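Methylocystis parvus OBBP MbnE (Methylocystis parvus OBBP, PDB 5ICQ) probably binds methanobactin, a copper-chelating peptide natural product, in the periplasm as the solute-binding component of its uptake machinery. Local coordinates at residues P71-P79 / V229-L238. Sequence-based numbering, arbitrary orientation.
With SO4 (sulfate ion), chain B.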
loop_
_atom_site.group_PDB
_atom_site.type_symbol
_atom_site.label_atom_id
_atom_site.label_comp_id
_atom_site.label_asym_id
_atom_site.label_seq_id
_atom_site.Cartn_x
_atom_site.Cartn_y
_atom_site.Cartn_z
ATOM N N PRO A 71 12.759 11.173 -6.577
ATOM C CA PRO A 71 13.436 10.589 -7.736
ATOM C C PRO A 71 12.521 10.579 -8.950
ATOM O O PRO A 71 11.293 10.558 -8.837
ATOM C CB PRO A 71 13.752 9.165 -7.268
ATOM C CG PRO A 71 12.598 8.832 -6.377
ATOM C CD PRO A 71 12.171 10.139 -5.711
ATOM N N GLY A 72 13.135 10.596 -10.128
ATOM C CA GLY A 72 12.355 10.481 -11.345
ATOM C C GLY A 72 11.962 11.813 -11.944
ATOM O O GLY A 72 12.735 12.778 -11.897
ATOM N N THR A 73 10.765 11.885 -12.520
ATOM C CA THR A 73 10.347 13.082 -13.233
ATOM C C THR A 73 8.826 13.172 -13.196
ATOM O O THR A 73 8.147 12.313 -12.631
ATOM C CB THR A 73 10.870 13.070 -14.674
ATOM O OG1 THR A 73 10.629 14.345 -15.283
ATOM C CG2 THR A 73 10.179 11.982 -15.482
ATOM N N PHE A 74 8.293 14.228 -13.805
ATOM C CA PHE A 74 6.851 14.385 -13.929
ATOM C C PHE A 74 6.566 15.247 -15.147
ATOM O O PHE A 74 7.396 16.059 -15.564
ATOM C CB PHE A 74 6.235 15.025 -12.670
ATOM C CG PHE A 74 6.523 16.493 -12.535
ATOM C CD1 PHE A 74 7.736 16.929 -12.019
ATOM C CD2 PHE A 74 5.587 17.440 -12.928
ATOM C CE1 PHE A 74 8.013 18.281 -11.889
ATOM C CE2 PHE A 74 5.860 18.798 -12.806
ATOM C CZ PHE A 74 7.073 19.217 -12.280
ATOM N N ASP A 75 5.362 15.082 -15.706
ATOM C CA ASP A 75 4.946 15.937 -16.813
ATOM C C ASP A 75 3.481 16.355 -16.729
ATOM O O ASP A 75 2.933 16.837 -17.732
ATOM C CB ASP A 75 5.196 15.238 -18.155
ATOM C CG ASP A 75 4.512 13.892 -18.243
ATOM O OD1 ASP A 75 3.738 13.561 -17.326
ATOM O OD2 ASP A 75 4.737 13.167 -19.234
ATOM N N SER A 76 2.832 16.195 -15.579
ATOM C CA SER A 76 1.418 16.506 -15.455
ATOM C C SER A 76 1.114 16.907 -14.021
ATOM O O SER A 76 1.756 16.432 -13.080
ATOM C CB SER A 76 0.547 15.311 -15.841
ATOM O OG SER A 76 -0.831 15.639 -15.764
ATOM N N LEU A 77 0.125 17.786 -13.866
ATOM C CA LEU A 77 -0.380 18.156 -12.550
ATOM C C LEU A 77 -1.763 17.569 -12.292
ATOM O O LEU A 77 -2.501 18.072 -11.436
ATOM C CB LEU A 77 -0.393 19.679 -12.398
ATOM C CG LEU A 77 0.982 20.320 -12.552
ATOM C CD1 LEU A 77 0.928 21.833 -12.362
ATOM C CD2 LEU A 77 1.974 19.686 -11.579
ATOM N N ASN A 78 -2.127 16.502 -13.015
ATOM C CA ASN A 78 -3.411 15.828 -12.831
ATOM C C ASN A 78 -3.150 14.438 -12.275
ATOM O O ASN A 78 -2.747 13.530 -13.024
ATOM C CB ASN A 78 -4.192 15.742 -14.150
ATOM C CG ASN A 78 -5.589 15.145 -13.972
ATOM O OD1 ASN A 78 -5.955 14.687 -12.889
ATOM N ND2 ASN A 78 -6.374 15.145 -15.054
ATOM N N PRO A 79 -3.358 14.215 -10.975
ATOM C CA PRO A 79 -3.120 12.890 -10.398
ATOM C C PRO A 79 -4.271 11.917 -10.565
ATOM O O PRO A 79 -4.175 10.793 -10.070
ATOM C CB PRO A 79 -2.892 13.202 -8.907
ATOM C CG PRO A 79 -3.683 14.448 -8.664
ATOM C CD PRO A 79 -3.656 15.237 -9.952
ATOM N N VAL A 229 -0.751 26.057 -6.421
ATOM C CA VAL A 229 0.411 25.806 -7.268
ATOM C C VAL A 229 0.938 27.154 -7.748
ATOM O O VAL A 229 0.268 27.862 -8.505
ATOM C CB VAL A 229 0.068 24.890 -8.444
ATOM C CG1 VAL A 229 1.281 24.734 -9.349
ATOM C CG2 VAL A 229 -0.382 23.539 -7.935
ATOM N N ALA A 230 2.131 27.521 -7.284
ATOM C CA ALA A 230 2.719 28.827 -7.539
ATOM C C ALA A 230 3.683 28.835 -8.711
ATOM O O ALA A 230 3.795 29.853 -9.401
ATOM C CB ALA A 230 3.450 29.328 -6.291
ATOM N N ASP A 231 4.378 27.731 -8.960
ATOM C CA ASP A 231 5.307 27.671 -10.080
ATOM C C ASP A 231 5.493 26.213 -10.462
ATOM O O ASP A 231 5.461 25.329 -9.604
ATOM C CB ASP A 231 6.660 28.303 -9.735
ATOM C CG ASP A 231 7.579 28.410 -10.946
ATOM O OD1 ASP A 231 7.148 28.986 -11.965
ATOM O OD2 ASP A 231 8.715 27.894 -10.889
ATOM N N VAL A 232 5.673 25.964 -11.754
ATOM C CA VAL A 232 5.935 24.609 -12.220
ATOM C C VAL A 232 6.949 24.665 -13.352
ATOM O O VAL A 232 6.824 25.477 -14.275
ATOM C CB VAL A 232 4.651 23.879 -12.672
ATOM C CG1 VAL A 232 3.894 24.705 -13.674
ATOM C CG2 VAL A 232 4.989 22.501 -13.256
ATOM N N GLN A 233 7.963 23.812 -13.265
ATOM C CA GLN A 233 8.932 23.612 -14.335
ATOM C C GLN A 233 8.955 22.117 -14.606
ATOM O O GLN A 233 9.465 21.352 -13.781
ATOM C CB GLN A 233 10.306 24.140 -13.932
ATOM C CG GLN A 233 10.297 25.624 -13.630
ATOM C CD GLN A 233 11.394 26.032 -12.674
ATOM O OE1 GLN A 233 12.439 25.379 -12.588
ATOM N NE2 GLN A 233 11.165 27.120 -11.947
ATOM N N ALA A 234 8.355 21.702 -15.727
ATOM C CA ALA A 234 8.132 20.285 -16.008
ATOM C C ALA A 234 9.394 19.463 -15.788
ATOM O O ALA A 234 10.483 19.839 -16.229
ATOM C CB ALA A 234 7.640 20.107 -17.447
ATOM N N GLY A 235 9.238 18.340 -15.089
ATOM C CA GLY A 235 10.338 17.444 -14.801
ATOM C C GLY A 235 11.392 17.987 -13.867
ATOM O O GLY A 235 12.400 17.308 -13.636
ATOM N N ALA A 236 11.202 19.185 -13.319
ATOM C CA ALA A 236 12.228 19.827 -12.509
ATOM C C ALA A 236 11.706 20.188 -11.127
ATOM O O ALA A 236 12.271 19.731 -10.126
ATOM C CB ALA A 236 12.768 21.073 -13.219
ATOM N N ARG A 237 10.647 20.991 -11.034
ATOM C CA ARG A 237 10.194 21.420 -9.718
ATOM C C ARG A 237 8.719 21.783 -9.766
ATOM O O ARG A 237 8.193 22.202 -10.800
ATOM C CB ARG A 237 11.022 22.601 -9.186
ATOM C CG ARG A 237 10.861 23.912 -9.932
ATOM C CD ARG A 237 9.893 24.861 -9.216
ATOM N NE ARG A 237 10.459 25.381 -7.974
ATOM C CZ ARG A 237 10.705 26.665 -7.734
ATOM N NH1 ARG A 237 10.429 27.592 -8.646
ATOM N NH2 ARG A 237 11.214 27.024 -6.567
ATOM N N LEU A 238 8.066 21.595 -8.622
ATOM C CA LEU A 238 6.713 22.073 -8.369
ATOM C C LEU A 238 6.771 22.889 -7.087
ATOM O O LEU A 238 7.229 22.385 -6.057
ATOM C CB LEU A 238 5.743 20.898 -8.233
ATOM C CG LEU A 238 4.327 21.234 -7.767
ATOM C CD1 LEU A 238 3.662 22.141 -8.788
ATOM C CD2 LEU A 238 3.504 19.957 -7.538
HETATM S S SO4 B . 11.975 30.605 -6.377
HETATM O O1 SO4 B . 10.854 31.178 -7.111
HETATM O O2 SO4 B . 12.781 29.757 -7.249
HETATM O O3 SO4 B . 12.826 31.667 -5.846
HETATM O O4 SO4 B . 11.444 29.812 -5.280
HETATM O O HOH W 1 13.701 14.556 -13.528
#
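The beta-hairpin turn between strands 227-233 and 237-242 receives the ring of Phe74, which comes from the loop after strand 65-71 and packs against residues 232-237. Gly235 N sits over one ring face, 3.4 Å from Phe74 CE1 and offset toward the rim. The ring's far end meets backbone oxygens, CZ lying 3.5 Å from Arg237 O, which comes in at the edge. Val232 CG2 also lies at the edge, 3.8 Å from Phe74 CE2; with chi1 of 53° Val232 puts CG1 between the backbone N and the carbonyl carbon, and CG2, anti to the N, faces the ring. Within the turn, Gln233 O accepts from both Ala236 N and Arg237 N, a classic beta bulge. Farther along, Leu77 adds an apolar patch: CD1 meets Val229 CG1 tip to tip at 4.2 Å, while CD2 packs against Leu238 CD1 at 4.1 Å. One water donates to Gly72 O and Gly235 O, bridging the two backbones. Away from the 71-79 loop, Asp231 OD2 accepts from Arg237 NH1 in a 2.8 Å salt bridge and also from Gln233 NE2, while Arg237 NH2 hydrogen-bonds a sulfate, probably from the crystallisation liquor, that Arg65 also binds. The whole is a bulged beta-hairpin at the margin of a four-stranded mixed sheet, packed by a loop in a family 5 solute-binding protein.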